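Local coordinates for periplasmic binding protein (Veillonella parvula, PDB 4LJS), which probably captures a ligand as the periplasmic substrate-binding component of a transport system, at residues Y257-L268 against R283-A291. Sequence-based numbering, arbitrary orientation.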
loop_
_atom_site.group_PDB
_atom_site.type_symbol
_atom_site.label_atom_id
_atom_site.label_comp_id
_atom_site.label_asym_id
_atom_site.label_seq_id
_atom_site.Cartn_x
_atom_site.Cartn_y
_atom_site.Cartn_z
ATOM N N TYR A 257 10.114 -11.393 5.449
ATOM C CA TYR A 257 9.410 -12.547 4.896
ATOM C C TYR A 257 10.134 -13.853 5.213
ATOM O O TYR A 257 9.498 -14.871 5.498
ATOM C CB TYR A 257 9.253 -12.407 3.379
ATOM C CG TYR A 257 8.006 -11.664 2.946
ATOM C CD1 TYR A 257 7.632 -10.475 3.560
ATOM C CD2 TYR A 257 7.212 -12.142 1.910
ATOM C CE1 TYR A 257 6.492 -9.789 3.167
ATOM C CE2 TYR A 257 6.066 -11.461 1.507
ATOM C CZ TYR A 257 5.715 -10.283 2.140
ATOM O OH TYR A 257 4.591 -9.595 1.750
ATOM N N SER A 258 11.465 -13.815 5.162
ATOM C CA SER A 258 12.284 -15.000 5.412
ATOM C C SER A 258 12.187 -15.496 6.859
ATOM O O SER A 258 12.558 -16.628 7.162
ATOM C CB SER A 258 13.746 -14.736 5.036
ATOM O OG SER A 258 14.294 -13.675 5.801
ATOM N N GLN A 259 11.678 -14.646 7.743
ATOM C CA GLN A 259 11.521 -15.001 9.146
ATOM C C GLN A 259 10.079 -15.345 9.500
ATOM O O GLN A 259 9.751 -15.489 10.674
ATOM C CB GLN A 259 12.010 -13.858 10.037
ATOM C CG GLN A 259 13.514 -13.692 10.042
ATOM C CD GLN A 259 14.226 -14.945 10.505
ATOM O OE1 GLN A 259 14.759 -15.706 9.696
ATOM N NE2 GLN A 259 14.237 -15.170 11.814
ATOM N N ALA A 260 9.233 -15.489 8.481
ATOM C CA ALA A 260 7.788 -15.679 8.669
ATOM C C ALA A 260 7.409 -16.796 9.648
ATOM O O ALA A 260 6.658 -16.569 10.598
ATOM C CB ALA A 260 7.097 -15.901 7.319
ATOM N N ASP A 261 7.928 -17.995 9.410
ATOM C CA ASP A 261 7.599 -19.147 10.244
ATOM C C ASP A 261 8.085 -18.957 11.679
ATOM O O ASP A 261 7.410 -19.354 12.631
ATOM C CB ASP A 261 8.186 -20.424 9.643
ATOM C CG ASP A 261 7.811 -20.606 8.182
ATOM O OD1 ASP A 261 6.881 -19.912 7.712
ATOM O OD2 ASP A 261 8.444 -21.444 7.506
ATOM N N VAL A 262 9.254 -18.339 11.822
ATOM C CA VAL A 262 9.816 -18.043 13.135
ATOM C C VAL A 262 8.980 -16.999 13.872
ATOM O O VAL A 262 8.783 -17.096 15.083
ATOM C CB VAL A 262 11.279 -17.568 13.026
ATOM C CG1 VAL A 262 11.839 -17.216 14.399
ATOM C CG2 VAL A 262 12.130 -18.638 12.361
ATOM N N ILE A 263 8.481 -16.007 13.140
ATOM C CA ILE A 263 7.594 -15.006 13.724
ATOM C C ILE A 263 6.314 -15.656 14.241
ATOM O O ILE A 263 5.914 -15.441 15.388
ATOM C CB ILE A 263 7.195 -13.919 12.707
ATOM C CG1 ILE A 263 8.423 -13.154 12.209
ATOM C CG2 ILE A 263 6.200 -12.959 13.329
ATOM C CD1 ILE A 263 9.147 -12.381 13.287
HETATM N N MSE A 264 5.675 -16.447 13.382
HETATM C CA MSE A 264 4.402 -17.076 13.712
HETATM C C MSE A 264 4.567 -17.995 14.907
HETATM O O MSE A 264 3.762 -17.978 15.837
HETATM C CB MSE A 264 3.863 -17.875 12.525
HETATM C CG MSE A 264 2.563 -18.610 12.826
HETATM SE SE MSE A 264 1.056 -17.399 13.136
HETATM C CE MSE A 264 0.665 -16.907 11.290
ATOM N N ASN A 265 5.629 -18.788 14.881
ATOM C CA ASN A 265 5.883 -19.729 15.957
ATOM C C ASN A 265 6.148 -19.032 17.288
ATOM O O ASN A 265 5.740 -19.522 18.342
ATOM C CB ASN A 265 7.035 -20.662 15.600
ATOM C CG ASN A 265 7.066 -21.891 16.472
ATOM O OD1 ASN A 265 7.709 -21.904 17.521
ATOM N ND2 ASN A 265 6.353 -22.932 16.054
ATOM N N TYR A 266 6.823 -17.886 17.238
ATOM C CA TYR A 266 7.058 -17.088 18.438
ATOM C C TYR A 266 5.740 -16.613 19.055
ATOM O O TYR A 266 5.575 -16.617 20.275
ATOM C CB TYR A 266 7.958 -15.889 18.127
ATOM C CG TYR A 266 8.125 -14.921 19.283
ATOM C CD1 TYR A 266 7.445 -13.708 19.308
ATOM C CD2 TYR A 266 8.962 -15.222 20.350
ATOM C CE1 TYR A 266 7.598 -12.820 20.366
ATOM C CE2 TYR A 266 9.120 -14.343 21.408
ATOM C CZ TYR A 266 8.436 -13.147 21.412
ATOM O OH TYR A 266 8.595 -12.275 22.467
ATOM N N VAL A 267 4.803 -16.210 18.205
ATOM C CA VAL A 267 3.516 -15.708 18.671
ATOM C C VAL A 267 2.654 -16.840 19.235
ATOM O O VAL A 267 2.121 -16.737 20.342
ATOM C CB VAL A 267 2.771 -14.962 17.541
ATOM C CG1 VAL A 267 1.337 -14.647 17.942
ATOM C CG2 VAL A 267 3.522 -13.696 17.172
ATOM N N LEU A 268 2.539 -17.923 18.472
ATOM C CA LEU A 268 1.707 -19.061 18.852
ATOM C C LEU A 268 2.229 -19.768 20.094
ATOM O O LEU A 268 1.555 -19.798 21.122
ATOM C CB LEU A 268 1.602 -20.056 17.694
ATOM C CG LEU A 268 0.396 -19.934 16.758
ATOM C CD1 LEU A 268 0.079 -18.485 16.431
ATOM C CD2 LEU A 268 0.626 -20.745 15.486
ATOM N N ARG A 283 -6.909 -18.179 15.175
ATOM C CA ARG A 283 -7.225 -17.047 14.318
ATOM C C ARG A 283 -6.103 -16.012 14.379
ATOM O O ARG A 283 -6.269 -14.896 14.868
ATOM C CB ARG A 283 -8.596 -16.468 14.685
ATOM C CG ARG A 283 -9.720 -17.502 14.545
ATOM C CD ARG A 283 -11.094 -16.927 14.860
ATOM N NE ARG A 283 -11.430 -15.790 14.001
ATOM C CZ ARG A 283 -12.468 -14.989 14.207
ATOM N NH1 ARG A 283 -13.273 -15.206 15.240
ATOM N NH2 ARG A 283 -12.703 -13.971 13.389
ATOM N N VAL A 284 -4.939 -16.424 13.893
ATOM C CA VAL A 284 -3.771 -15.566 13.830
ATOM C C VAL A 284 -3.268 -15.649 12.402
ATOM O O VAL A 284 -2.858 -16.716 11.942
ATOM C CB VAL A 284 -2.678 -16.038 14.804
ATOM C CG1 VAL A 284 -1.452 -15.135 14.716
ATOM C CG2 VAL A 284 -3.223 -16.096 16.238
ATOM N N HIS A 285 -3.319 -14.530 11.689
ATOM C CA HIS A 285 -3.011 -14.545 10.266
ATOM C C HIS A 285 -1.968 -13.509 9.882
ATOM O O HIS A 285 -1.902 -12.426 10.473
ATOM C CB HIS A 285 -4.284 -14.304 9.455
ATOM C CG HIS A 285 -5.478 -15.037 9.981
ATOM N ND1 HIS A 285 -5.733 -16.358 9.678
ATOM C CD2 HIS A 285 -6.486 -14.635 10.792
ATOM C CE1 HIS A 285 -6.846 -16.737 10.279
ATOM N NE2 HIS A 285 -7.322 -15.711 10.962
ATOM N N PHE A 286 -1.166 -13.851 8.877
ATOM C CA PHE A 286 -0.182 -12.933 8.321
ATOM C C PHE A 286 -0.867 -11.841 7.506
ATOM O O PHE A 286 -1.827 -12.103 6.785
ATOM C CB PHE A 286 0.800 -13.692 7.425
ATOM C CG PHE A 286 1.854 -14.449 8.182
ATOM C CD1 PHE A 286 2.623 -13.816 9.148
ATOM C CD2 PHE A 286 2.079 -15.797 7.927
ATOM C CE1 PHE A 286 3.609 -14.508 9.842
ATOM C CE2 PHE A 286 3.059 -16.497 8.617
ATOM C CZ PHE A 286 3.824 -15.852 9.580
ATOM N N LEU A 287 -0.364 -10.617 7.625
ATOM C CA LEU A 287 -0.868 -9.494 6.847
ATOM C C LEU A 287 0.328 -8.697 6.324
ATOM O O LEU A 287 1.044 -8.058 7.099
ATOM C CB LEU A 287 -1.787 -8.621 7.709
ATOM C CG LEU A 287 -2.437 -7.367 7.106
ATOM C CD1 LEU A 287 -3.253 -7.689 5.861
ATOM C CD2 LEU A 287 -3.310 -6.667 8.151
ATOM N N PRO A 288 0.572 -8.755 5.007
ATOM C CA PRO A 288 1.752 -8.077 4.456
ATOM C C PRO A 288 1.682 -6.561 4.620
ATOM O O PRO A 288 0.656 -5.943 4.320
ATOM C CB PRO A 288 1.742 -8.477 2.971
ATOM C CG PRO A 288 0.352 -8.967 2.697
ATOM C CD PRO A 288 -0.162 -9.526 3.989
ATOM N N LEU A 289 2.774 -5.988 5.124
ATOM C CA LEU A 289 2.915 -4.550 5.290
ATOM C C LEU A 289 2.659 -3.820 3.974
ATOM O O LEU A 289 2.009 -2.770 3.950
ATOM C CB LEU A 289 4.316 -4.214 5.821
ATOM C CG LEU A 289 4.601 -2.765 6.227
ATOM C CD1 LEU A 289 3.605 -2.283 7.278
ATOM C CD2 LEU A 289 6.029 -2.620 6.747
ATOM N N LEU A 290 3.146 -4.393 2.876
ATOM C CA LEU A 290 2.975 -3.772 1.559
ATOM C C LEU A 290 1.501 -3.623 1.160
ATOM O O LEU A 290 1.180 -2.930 0.197
ATOM C CB LEU A 290 3.774 -4.532 0.477
ATOM C CG LEU A 290 3.439 -5.995 0.123
ATOM C CD1 LEU A 290 2.195 -6.102 -0.753
ATOM C CD2 LEU A 290 4.623 -6.695 -0.572
ATOM N N ALA A 291 0.609 -4.281 1.896
ATOM C CA ALA A 291 -0.821 -4.191 1.625
ATOM C C ALA A 291 -1.535 -3.247 2.585
ATOM O O ALA A 291 -2.704 -2.935 2.385
ATOM C CB ALA A 291 -1.460 -5.566 1.683
HETATM O O HOH W 1 5.079 -6.944 3.079
#
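Selenomethionine M264 reaches from helix 260-268 down to strand 284-288, and its CB, SE and CE each find a partner there. Its CB sits 3.6 Å from CZ of F286. CG is anti to the backbone N (chi1 177°), and the chain then bends at chi2 and chi3. These bends bring SE to 3.7 Å from CG1 of V284. The terminal CE turns over one face of the F286 ring, 3.7 Å from its centroid and 14° off the normal, a CH-pi contact. SE itself stands higher above the same ring, a more distant Met-aromatic pair. The edge of that ring points into the first turn of the helix, where CZ approaches A260 O at 3.1 Å; this carbonyl also accepts the helical bond from M264 N. Helix and strand belong to a beta-alpha-beta crossover: strand 247-252 leads into the helix, and the chain returns as strand 284-288, parallel to it. Replacing F286 by an alanine would probably open a gap beside A260 and take away the ring face on which the M264 methyl rests. Nearer the helix's C-terminal end, CD1 of L268 packs 4.0 Å from CB of V284. Just ahead of the helix, Y257 OH touches CB of P288, at the end of the strand, at 3.3 Å and shares a water with L290, whose backbone N donates to it.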